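Local coordinates for transcriptional regulator, TetR family (Marinobacter aquaeolei, PDB 3NNR), which probably binds DNA through an N-terminal helix-turn-helix domain and regulates transcription as a TetR-family protein, at residues L15-N19 and S94-R100; E23-T28 and N48-I53; Y60-D65 and F119-C123. All coordinates share one frame; numbering follows the deposited sequence.

Contact 1 of 3, residues L15-N19 and S94-R100; sequences LELFN and SYRFFHR. With SO4 (sulfate ion), chain D.
Asn19 bonds to Ser94 and Phe97 through the two ends of one amide, and this is the central grip between helix 6-21 of the TetR-type DNA-binding domain and the 94-100 segment of the regulatory domain. Asn19 ND2 donates to Ser94 O at 2.8 Å, the acceptor lying close to the amide plane although the donor stands above the carbonyl plane of Ser94. Asn19 OD1 in turn accepts from Phe97 N at 3.0 Å, with an N-H...O angle of 154°. With both ends engaged, the amide cannot turn without breaking a bond. Its polar atoms grip the backbone where the chain leaves helical geometry at Tyr95, between helices 78-94 and 96-100. Arg100 NH2 donates to the backbone Asn19 O at 3.0 Å, with that oxygen in the guanidinium plane but the donor above the carbonyl plane. The guanidinium of Arg96 stacks over Asn19, the two planes 27° apart and Asn19 CB over the guanidinium centre.

Hydrophobic contacts continue along helix 6-21. Phe18 CB rests 3.5 Å from Phe97 CG, and the two side chains run side by side in the same direction with ring planes at 42°. Phe18 CD2 lies over one face of the Phe97 ring. Leu15, its CG trans to the backbone N, places CD1 3.7 Å from Phe97 CE1, where it also touches Tyr95 CD2.

Farther out, Ile56 of helix 49-67 touches both Tyr95 and Phe97. The Arg100 side chain packs against Tyr104 of the second subunit. Arg96 NE is hydrogen-bonded to Trp93 O, which helps to position the guanidinium, and Arg96 NH1 makes a weak bond of 3.0 Å to O3 of a sulfate ion, probably from the crystallisation liquor.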
loop_
_atom_site.group_PDB
_atom_site.type_symbol
_atom_site.label_atom_id
_atom_site.label_comp_id
_atom_site.label_asym_id
_atom_site.label_seq_id
_atom_site.Cartn_x
_atom_site.Cartn_y
_atom_site.Cartn_z
ATOM N N LEU A 15 -20.747 0.248 8.595
ATOM C CA LEU A 15 -19.844 0.716 7.526
ATOM C C LEU A 15 -19.514 2.225 7.655
ATOM O O LEU A 15 -18.348 2.608 7.539
ATOM C CB LEU A 15 -20.449 0.403 6.141
ATOM C CG LEU A 15 -19.709 0.878 4.876
ATOM C CD1 LEU A 15 -18.364 0.196 4.744
ATOM C CD2 LEU A 15 -20.599 0.654 3.647
ATOM N N GLU A 16 -20.542 3.043 7.927
ATOM C CA GLU A 16 -20.416 4.516 8.085
ATOM C C GLU A 16 -19.512 4.863 9.264
ATOM O O GLU A 16 -18.622 5.712 9.147
ATOM C CB GLU A 16 -21.789 5.195 8.314
ATOM C CG GLU A 16 -21.765 6.753 8.363
ATOM C CD GLU A 16 -22.981 7.371 9.051
ATOM O OE1 GLU A 16 -24.091 6.797 8.984
ATOM O OE2 GLU A 16 -22.814 8.450 9.660
ATOM N N LEU A 17 -19.766 4.218 10.408
ATOM C CA LEU A 17 -18.981 4.449 11.635
ATOM C C LEU A 17 -17.540 3.936 11.448
ATOM O O LEU A 17 -16.611 4.657 11.754
ATOM C CB LEU A 17 -19.662 3.830 12.854
ATOM C CG LEU A 17 -20.976 4.477 13.324
ATOM C CD1 LEU A 17 -21.672 3.553 14.256
ATOM C CD2 LEU A 17 -20.780 5.859 13.988
ATOM N N PHE A 18 -17.354 2.745 10.864
ATOM C CA PHE A 18 -16.011 2.238 10.596
ATOM C C PHE A 18 -15.213 3.172 9.665
ATOM O O PHE A 18 -14.093 3.468 9.977
ATOM C CB PHE A 18 -15.973 0.796 10.039
ATOM C CG PHE A 18 -16.582 -0.272 10.946
ATOM C CD1 PHE A 18 -16.673 -0.134 12.339
ATOM C CD2 PHE A 18 -16.982 -1.488 10.387
ATOM C CE1 PHE A 18 -17.247 -1.169 13.140
ATOM C CE2 PHE A 18 -17.535 -2.527 11.172
ATOM C CZ PHE A 18 -17.659 -2.354 12.558
ATOM N N ASN A 19 -15.808 3.623 8.561
ATOM C CA ASN A 19 -15.166 4.521 7.596
ATOM C C ASN A 19 -14.816 5.885 8.202
ATOM O O ASN A 19 -13.716 6.413 7.963
ATOM C CB ASN A 19 -16.074 4.789 6.370
ATOM C CG ASN A 19 -16.173 3.623 5.367
ATOM O OD1 ASN A 19 -15.415 2.651 5.379
ATOM N ND2 ASN A 19 -17.101 3.772 4.437
ATOM N N SER A 94 -15.567 3.663 -0.824
ATOM C CA SER A 94 -16.802 3.314 -0.097
ATOM C C SER A 94 -16.571 2.321 1.054
ATOM O O SER A 94 -17.347 2.308 2.015
ATOM C CB SER A 94 -17.898 2.833 -1.067
ATOM O OG SER A 94 -18.293 3.872 -1.961
ATOM N N TYR A 95 -15.510 1.520 0.953
ATOM C CA TYR A 95 -15.167 0.529 1.945
ATOM C C TYR A 95 -13.771 0.842 2.508
ATOM O O TYR A 95 -13.048 -0.056 2.934
ATOM C CB TYR A 95 -15.248 -0.858 1.291
ATOM C CG TYR A 95 -16.671 -1.258 0.963
ATOM C CD1 TYR A 95 -17.318 -0.746 -0.166
ATOM C CD2 TYR A 95 -17.389 -2.149 1.780
ATOM C CE1 TYR A 95 -18.643 -1.077 -0.480
ATOM C CE2 TYR A 95 -18.748 -2.508 1.466
ATOM C CZ TYR A 95 -19.364 -1.962 0.323
ATOM O OH TYR A 95 -20.693 -2.264 -0.039
ATOM N N ARG A 96 -13.436 2.138 2.590
ATOM C CA ARG A 96 -12.098 2.579 3.019
ATOM C C ARG A 96 -11.630 2.017 4.360
ATOM O O ARG A 96 -10.416 1.866 4.553
ATOM C CB ARG A 96 -11.925 4.131 2.956
ATOM C CG ARG A 96 -12.506 4.902 4.129
ATOM C CD ARG A 96 -12.797 6.393 3.837
ATOM N NE ARG A 96 -14.093 6.457 3.182
ATOM C CZ ARG A 96 -15.174 7.116 3.592
ATOM N NH1 ARG A 96 -15.162 7.931 4.644
ATOM N NH2 ARG A 96 -16.283 7.013 2.870
ATOM N N PHE A 97 -12.566 1.721 5.261
ATOM C CA PHE A 97 -12.239 1.153 6.600
ATOM C C PHE A 97 -11.492 -0.189 6.513
ATOM O O PHE A 97 -10.680 -0.509 7.378
ATOM C CB PHE A 97 -13.503 0.948 7.471
ATOM C CG PHE A 97 -14.159 -0.395 7.265
ATOM C CD1 PHE A 97 -14.981 -0.621 6.187
ATOM C CD2 PHE A 97 -13.865 -1.474 8.124
ATOM C CE1 PHE A 97 -15.559 -1.887 5.964
ATOM C CE2 PHE A 97 -14.404 -2.725 7.906
ATOM C CZ PHE A 97 -15.256 -2.940 6.815
ATOM N N PHE A 98 -11.786 -0.964 5.480
ATOM C CA PHE A 98 -11.241 -2.308 5.324
ATOM C C PHE A 98 -9.726 -2.320 5.109
ATOM O O PHE A 98 -8.993 -2.890 5.917
ATOM C CB PHE A 98 -11.986 -3.025 4.210
ATOM C CG PHE A 98 -11.672 -4.468 4.105
ATOM C CD1 PHE A 98 -12.253 -5.369 4.968
ATOM C CD2 PHE A 98 -10.831 -4.939 3.108
ATOM C CE1 PHE A 98 -11.970 -6.717 4.874
ATOM C CE2 PHE A 98 -10.545 -6.281 3.002
ATOM C CZ PHE A 98 -11.109 -7.172 3.892
ATOM N N HIS A 99 -9.259 -1.632 4.074
ATOM C CA HIS A 99 -7.806 -1.601 3.772
ATOM C C HIS A 99 -6.956 -0.888 4.823
ATOM O O HIS A 99 -5.756 -1.162 4.941
ATOM C CB HIS A 99 -7.547 -1.054 2.380
ATOM C CG HIS A 99 -8.254 -1.839 1.328
ATOM N ND1 HIS A 99 -9.572 -1.597 0.993
ATOM C CD2 HIS A 99 -7.857 -2.902 0.585
ATOM C CE1 HIS A 99 -9.942 -2.466 0.066
ATOM N NE2 HIS A 99 -8.920 -3.265 -0.203
ATOM N N ARG A 100 -7.602 -0.032 5.607
ATOM C CA ARG A 100 -6.947 0.735 6.652
ATOM C C ARG A 100 -6.515 -0.150 7.825
ATOM O O ARG A 100 -5.399 0.007 8.323
ATOM C CB ARG A 100 -7.884 1.837 7.101
ATOM C CG ARG A 100 -7.355 2.762 8.173
ATOM C CD ARG A 100 -8.179 4.042 8.145
ATOM N NE ARG A 100 -9.554 3.823 8.524
ATOM C CZ ARG A 100 -10.603 4.582 8.198
ATOM N NH1 ARG A 100 -10.517 5.620 7.391
ATOM N NH2 ARG A 100 -11.791 4.248 8.670
HETATM S S SO4 D . -12.210 9.812 6.424
HETATM O O1 SO4 D . -11.832 11.026 5.693
HETATM O O2 SO4 D . -11.717 9.718 7.823
HETATM O O3 SO4 D . -13.686 9.794 6.464
HETATM O O4 SO4 D . -11.573 8.776 5.617
#

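Contact 2 of 3, residues E23-T28 and N48-I53; sequences ERNITT and NKSDII
Residues 23-28, the loop after helix 6-21 and the first residue of helix 28-35, overlap the start of the predicted helix-turn-helix and are held to the start of helix 49-67 by the ammonium group of Lys49. Three oxygens of the loop accept from Lys49 NZ. Glu23 OE1 does so at 2.7 Å from Lys49 NZ, in a salt bridge. The two backbone acceptors, Glu23 O and Ile26 O, lie 2.8 Å and 2.9 Å from Lys49 NZ. Lys49 NZ sits nearly in line with the Ile26 carbonyl, at a C=O...N angle of 161°, whereas Glu23 OE1 is met from above the carboxylate plane. Glu23 O serves a second donor, Ile26 N, which arrives from the face of the carbonyl opposite to NZ; the turn and the lysine thus share one acceptor. With CG trans to the backbone N (chi1 -172°), the Lys49 chain is carried out across the gap, and a bend at chi3 then turns its end to bring NZ among the three oxygens.

In the TetR-type domain this joins the connection between helices 6-21 and 28-35 to the helix that runs on into the regulatory domain. An alanine in place of Lys49 removes all three bonds, and the turn would probably be less firmly held, with Glu23 OE1 lacking its cationic mate in this contact. Nearby, Thr28 CG2 packs at 3.7 Å from Lys49 N, and Ile53 CD1 approaches Glu23 OE1. The other carboxylate oxygen, Glu23 OE2, is salt-bridged to Arg24 of the second subunit, which ties the loop to the dimer partner. Asn48, the N-cap of helix 49-67, accepts from Asp51 N through its OD1 at 3.1 Å.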
loop_
_atom_site.group_PDB
_atom_site.type_symbol
_atom_site.label_atom_id
_atom_site.label_comp_id
_atom_site.label_asym_id
_atom_site.label_seq_id
_atom_site.Cartn_x
_atom_site.Cartn_y
_atom_site.Cartn_z
ATOM N N GLU A 23 -12.477 1.299 12.400
ATOM C CA GLU A 23 -13.055 0.127 13.078
ATOM C C GLU A 23 -12.440 -0.101 14.477
ATOM O O GLU A 23 -13.111 -0.589 15.362
ATOM C CB GLU A 23 -13.015 -1.146 12.215
ATOM C CG GLU A 23 -11.787 -2.027 12.371
ATOM C CD GLU A 23 -11.809 -2.916 13.594
ATOM O OE1 GLU A 23 -12.892 -3.306 14.107
ATOM O OE2 GLU A 23 -10.704 -3.247 14.031
ATOM N N ARG A 24 -11.163 0.206 14.617
ATOM C CA ARG A 24 -10.413 0.175 15.876
ATOM C C ARG A 24 -11.266 0.770 17.014
ATOM O O ARG A 24 -11.429 0.162 18.071
ATOM C CB ARG A 24 -9.175 1.077 15.743
ATOM C CG ARG A 24 -7.838 0.502 16.155
ATOM C CD ARG A 24 -6.908 1.545 16.766
ATOM N NE ARG A 24 -5.586 1.592 16.149
ATOM C CZ ARG A 24 -4.480 2.140 16.700
ATOM N NH1 ARG A 24 -4.443 2.657 17.952
ATOM N NH2 ARG A 24 -3.355 2.127 15.986
ATOM N N ASN A 25 -11.852 1.938 16.743
ATOM C CA ASN A 25 -12.578 2.731 17.735
ATOM C C ASN A 25 -14.078 2.514 17.803
ATOM O O ASN A 25 -14.742 3.216 18.541
ATOM C CB ASN A 25 -12.358 4.224 17.474
ATOM C CG ASN A 25 -10.906 4.610 17.417
ATOM O OD1 ASN A 25 -10.477 5.177 16.429
ATOM N ND2 ASN A 25 -10.137 4.297 18.465
ATOM N N ILE A 26 -14.621 1.576 17.046
ATOM C CA ILE A 26 -16.065 1.337 17.068
ATOM C C ILE A 26 -16.347 -0.045 17.631
ATOM O O ILE A 26 -15.777 -1.027 17.176
ATOM C CB ILE A 26 -16.687 1.538 15.672
ATOM C CG1 ILE A 26 -16.470 2.998 15.186
ATOM C CG2 ILE A 26 -18.157 1.158 15.672
ATOM C CD1 ILE A 26 -17.066 4.106 16.060
ATOM N N THR A 27 -17.225 -0.082 18.630
ATOM C CA THR A 27 -17.701 -1.310 19.299
ATOM C C THR A 27 -19.173 -1.544 18.956
ATOM O O THR A 27 -19.881 -0.648 18.461
ATOM C CB THR A 27 -17.595 -1.177 20.850
ATOM O OG1 THR A 27 -18.486 -0.152 21.324
ATOM C CG2 THR A 27 -16.154 -0.811 21.253
ATOM N N THR A 28 -19.639 -2.747 19.241
ATOM C CA THR A 28 -21.036 -3.072 19.030
ATOM C C THR A 28 -21.967 -2.140 19.834
ATOM O O THR A 28 -23.019 -1.756 19.318
ATOM C CB THR A 28 -21.321 -4.556 19.284
ATOM O OG1 THR A 28 -20.701 -4.951 20.495
ATOM C CG2 THR A 28 -20.779 -5.427 18.144
ATOM N N ASN A 48 -21.149 -10.757 17.251
ATOM C CA ASN A 48 -19.958 -9.910 17.563
ATOM C C ASN A 48 -19.569 -9.035 16.379
ATOM O O ASN A 48 -20.057 -9.264 15.281
ATOM C CB ASN A 48 -18.757 -10.788 17.982
ATOM C CG ASN A 48 -18.420 -11.878 16.934
ATOM O OD1 ASN A 48 -18.173 -11.591 15.751
ATOM N ND2 ASN A 48 -18.416 -13.128 17.376
ATOM N N LYS A 49 -18.649 -8.089 16.602
ATOM C CA LYS A 49 -18.173 -7.159 15.555
ATOM C C LYS A 49 -17.559 -7.874 14.343
ATOM O O LYS A 49 -17.747 -7.431 13.234
ATOM C CB LYS A 49 -17.202 -6.115 16.150
ATOM C CG LYS A 49 -16.792 -4.999 15.199
ATOM C CD LYS A 49 -16.033 -3.806 15.877
ATOM C CE LYS A 49 -14.662 -4.184 16.407
ATOM N NZ LYS A 49 -13.740 -3.009 16.640
ATOM N N SER A 50 -16.859 -8.984 14.536
ATOM C CA SER A 50 -16.252 -9.729 13.397
ATOM C C SER A 50 -17.267 -10.227 12.387
ATOM O O SER A 50 -16.960 -10.329 11.196
ATOM C CB SER A 50 -15.450 -10.948 13.874
ATOM O OG SER A 50 -14.375 -10.544 14.689
ATOM N N ASP A 51 -18.452 -10.584 12.879
ATOM C CA ASP A 51 -19.535 -11.067 12.027
ATOM C C ASP A 51 -20.093 -9.931 11.204
ATOM O O ASP A 51 -20.435 -10.152 10.059
ATOM C CB ASP A 51 -20.617 -11.776 12.825
ATOM C CG ASP A 51 -20.170 -13.141 13.358
ATOM O OD1 ASP A 51 -19.079 -13.642 13.003
ATOM O OD2 ASP A 51 -20.963 -13.754 14.112
ATOM N N ILE A 52 -20.116 -8.721 11.771
ATOM C CA ILE A 52 -20.550 -7.531 11.037
ATOM C C ILE A 52 -19.562 -7.306 9.910
ATOM O O ILE A 52 -19.951 -7.248 8.744
ATOM C CB ILE A 52 -20.679 -6.248 11.918
ATOM C CG1 ILE A 52 -21.787 -6.445 12.979
ATOM C CG2 ILE A 52 -21.072 -5.047 11.070
ATOM C CD1 ILE A 52 -21.960 -5.253 13.987
ATOM N N ILE A 53 -18.279 -7.258 10.266
ATOM C CA ILE A 53 -17.212 -6.987 9.302
ATOM C C ILE A 53 -17.192 -8.010 8.155
ATOM O O ILE A 53 -17.062 -7.618 6.982
ATOM C CB ILE A 53 -15.847 -6.928 9.998
ATOM C CG1 ILE A 53 -15.776 -5.716 10.941
ATOM C CG2 ILE A 53 -14.693 -6.821 8.964
ATOM C CD1 ILE A 53 -14.560 -5.759 11.867
#

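Contact 3 of 3, residues Y60-D65 and F119-C123; sequences YEKLVD and FTNRC
Phe119 points its ring into helix 49-67 as a knob among Tyr60, Glu61, Val64 and Asp65, and the orientation of those four side chains defines the contact. Val64 crosses it at about a right angle, with Val64 CB lying in the ring plane at the edge, 3.6 Å from Phe119 CZ. Tyr60 also crosses at about a right angle; the two ring planes stand at 73°, and Tyr60 CE2 is 3.9 Å from Phe119 CE2. Glu61 slides past in the opposite direction, its CG 3.8 Å from Phe119 CD1 and its carboxylate almost perpendicular to the ring. Asp65 OD1 reaches the ring edge in plane. Within helix 110-136, Cys123 SG lies over one face of the same ring and meets Val64 CG1 at 4.0 Å.

Beside the ring, Arg122 spans two acids one helical turn apart. Its NH2 donates to Glu61 OE2 at 2.8 Å with an almost straight N-H...O angle of 170°, on the anti side of the carboxylate, while NH1 forms a salt bridge to Asp65 OD2 at 2.7 Å. Both acids approach the guanidinium edge, with their carboxylates turned well out of its plane, and Phe119 CA covers one guanidinium face. Arg122 bends at chi3, which carries the guanidinium back over its own helix to meet the acids. The arginine would probably help keep both acids ionised.

The segment axes run 13° from parallel and come no nearer than 11.1 Å; the Phe119 side chain and the Arg122 ion pairs bridge that distance. Helix 49-67 thereby joins helix 110-136 within the regulatory domain, and Tyr60 extends the packing to Tyr95, which directly follows helix 78-94.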
loop_
_atom_site.group_PDB
_atom_site.type_symbol
_atom_site.label_atom_id
_atom_site.label_comp_id
_atom_site.label_asym_id
_atom_site.label_seq_id
_atom_site.Cartn_x
_atom_site.Cartn_y
_atom_site.Cartn_z
ATOM N N TYR A 60 -18.809 -6.189 -0.415
ATOM C CA TYR A 60 -17.720 -5.562 -1.205
ATOM C C TYR A 60 -17.212 -6.556 -2.246
ATOM O O TYR A 60 -17.116 -6.220 -3.420
ATOM C CB TYR A 60 -16.576 -5.095 -0.286
ATOM C CG TYR A 60 -15.330 -4.507 -0.966
ATOM C CD1 TYR A 60 -15.381 -3.351 -1.775
ATOM C CD2 TYR A 60 -14.100 -5.084 -0.779
ATOM C CE1 TYR A 60 -14.195 -2.825 -2.403
ATOM C CE2 TYR A 60 -12.968 -4.585 -1.373
ATOM C CZ TYR A 60 -13.001 -3.460 -2.177
ATOM O OH TYR A 60 -11.774 -3.056 -2.696
ATOM N N GLU A 61 -16.942 -7.780 -1.799
ATOM C CA GLU A 61 -16.515 -8.897 -2.650
ATOM C C GLU A 61 -17.504 -9.102 -3.812
ATOM O O GLU A 61 -17.091 -9.167 -4.970
ATOM C CB GLU A 61 -16.405 -10.168 -1.794
ATOM C CG GLU A 61 -15.821 -11.396 -2.477
ATOM C CD GLU A 61 -15.894 -12.662 -1.636
ATOM O OE1 GLU A 61 -16.891 -12.884 -0.895
ATOM O OE2 GLU A 61 -14.955 -13.470 -1.774
ATOM N N LYS A 62 -18.802 -9.174 -3.508
ATOM C CA LYS A 62 -19.841 -9.329 -4.553
ATOM C C LYS A 62 -19.836 -8.176 -5.538
ATOM O O LYS A 62 -20.028 -8.385 -6.732
ATOM C CB LYS A 62 -21.257 -9.448 -3.965
ATOM C CG LYS A 62 -21.620 -10.823 -3.408
ATOM C CD LYS A 62 -22.984 -10.813 -2.646
ATOM C CE LYS A 62 -23.158 -12.082 -1.779
ATOM N NZ LYS A 62 -24.007 -11.860 -0.563
ATOM N N LEU A 63 -19.608 -6.971 -5.031
ATOM C CA LEU A 63 -19.619 -5.758 -5.843
ATOM C C LEU A 63 -18.461 -5.753 -6.830
ATOM O O LEU A 63 -18.665 -5.594 -8.027
ATOM C CB LEU A 63 -19.529 -4.507 -4.952
ATOM C CG LEU A 63 -20.049 -3.202 -5.537
ATOM C CD1 LEU A 63 -21.575 -3.282 -5.506
ATOM C CD2 LEU A 63 -19.518 -1.963 -4.781
ATOM N N VAL A 64 -17.255 -5.982 -6.320
ATOM C CA VAL A 64 -16.042 -5.969 -7.146
ATOM C C VAL A 64 -16.062 -7.107 -8.184
ATOM O O VAL A 64 -15.752 -6.868 -9.361
ATOM C CB VAL A 64 -14.794 -5.973 -6.275
ATOM C CG1 VAL A 64 -13.541 -6.090 -7.113
ATOM C CG2 VAL A 64 -14.785 -4.699 -5.392
ATOM N N ASP A 65 -16.478 -8.311 -7.772
ATOM C CA ASP A 65 -16.672 -9.436 -8.703
ATOM C C ASP A 65 -17.638 -9.106 -9.845
ATOM O O ASP A 65 -17.430 -9.560 -10.970
ATOM C CB ASP A 65 -17.224 -10.665 -7.977
ATOM C CG ASP A 65 -16.183 -11.402 -7.164
ATOM O OD1 ASP A 65 -14.943 -11.154 -7.257
ATOM O OD2 ASP A 65 -16.626 -12.298 -6.416
ATOM N N PHE A 119 -10.110 -13.823 -3.079
ATOM C CA PHE A 119 -10.623 -12.641 -3.740
ATOM C C PHE A 119 -9.488 -11.878 -4.464
ATOM O O PHE A 119 -9.651 -11.406 -5.614
ATOM C CB PHE A 119 -11.330 -11.783 -2.675
ATOM C CG PHE A 119 -11.833 -10.461 -3.167
ATOM C CD1 PHE A 119 -12.677 -10.390 -4.273
ATOM C CD2 PHE A 119 -11.488 -9.287 -2.495
ATOM C CE1 PHE A 119 -13.166 -9.163 -4.708
ATOM C CE2 PHE A 119 -11.952 -8.077 -2.911
ATOM C CZ PHE A 119 -12.798 -8.000 -4.022
ATOM N N THR A 120 -8.361 -11.742 -3.765
ATOM C CA THR A 120 -7.156 -11.116 -4.317
ATOM C C THR A 120 -6.697 -11.855 -5.593
ATOM O O THR A 120 -6.420 -11.195 -6.607
ATOM C CB THR A 120 -6.105 -10.969 -3.220
ATOM O OG1 THR A 120 -6.645 -10.050 -2.268
ATOM C CG2 THR A 120 -4.718 -10.439 -3.741
ATOM N N ASN A 121 -6.706 -13.196 -5.577
ATOM C CA ASN A 121 -6.376 -13.986 -6.778
ATOM C C ASN A 121 -7.357 -13.775 -7.945
ATOM O O ASN A 121 -6.920 -13.724 -9.098
ATOM C CB ASN A 121 -6.230 -15.479 -6.466
ATOM C CG ASN A 121 -4.999 -15.799 -5.577
ATOM O OD1 ASN A 121 -4.266 -14.919 -5.132
ATOM N ND2 ASN A 121 -4.795 -17.079 -5.322
ATOM N N ARG A 122 -8.656 -13.654 -7.646
ATOM C CA ARG A 122 -9.681 -13.348 -8.659
ATOM C C ARG A 122 -9.423 -11.965 -9.266
ATOM O O ARG A 122 -9.459 -11.802 -10.501
ATOM C CB ARG A 122 -11.110 -13.406 -8.084
ATOM C CG ARG A 122 -11.710 -14.811 -8.035
ATOM C CD ARG A 122 -13.150 -14.891 -7.478
ATOM N NE ARG A 122 -13.131 -15.150 -6.035
ATOM C CZ ARG A 122 -13.689 -14.419 -5.065
ATOM N NH1 ARG A 122 -14.435 -13.354 -5.320
ATOM N NH2 ARG A 122 -13.532 -14.804 -3.789
ATOM N N CYS A 123 -9.166 -10.985 -8.398
ATOM C CA CYS A 123 -8.884 -9.623 -8.850
ATOM C C CYS A 123 -7.635 -9.588 -9.742
ATOM O O CYS A 123 -7.698 -9.059 -10.860
ATOM C CB CYS A 123 -8.773 -8.653 -7.672
ATOM S SG CYS A 123 -10.356 -8.414 -6.818
#

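Helix 49-67 is the element common to contacts 2 and 3: its first turn holds the loop at 23-28, and its later part receives helix 110-136, the two centres about 22 Å apart without touching. Contact 1 lies nearer to each of them than they lie to one another, about 11 Å from contact 2 and 16 Å from contact 3, centre to centre. It touches contact 2 through Phe18 against Ile26 and Ile53, and contact 3 through Tyr95 against Tyr60. Along the chain contact 2 is nested within the loop closed by contact 1, whereas contacts 1 and 3 interleave. The DNA-binding and regulatory domains are joined by side-chain contacts as well as by one shared helix.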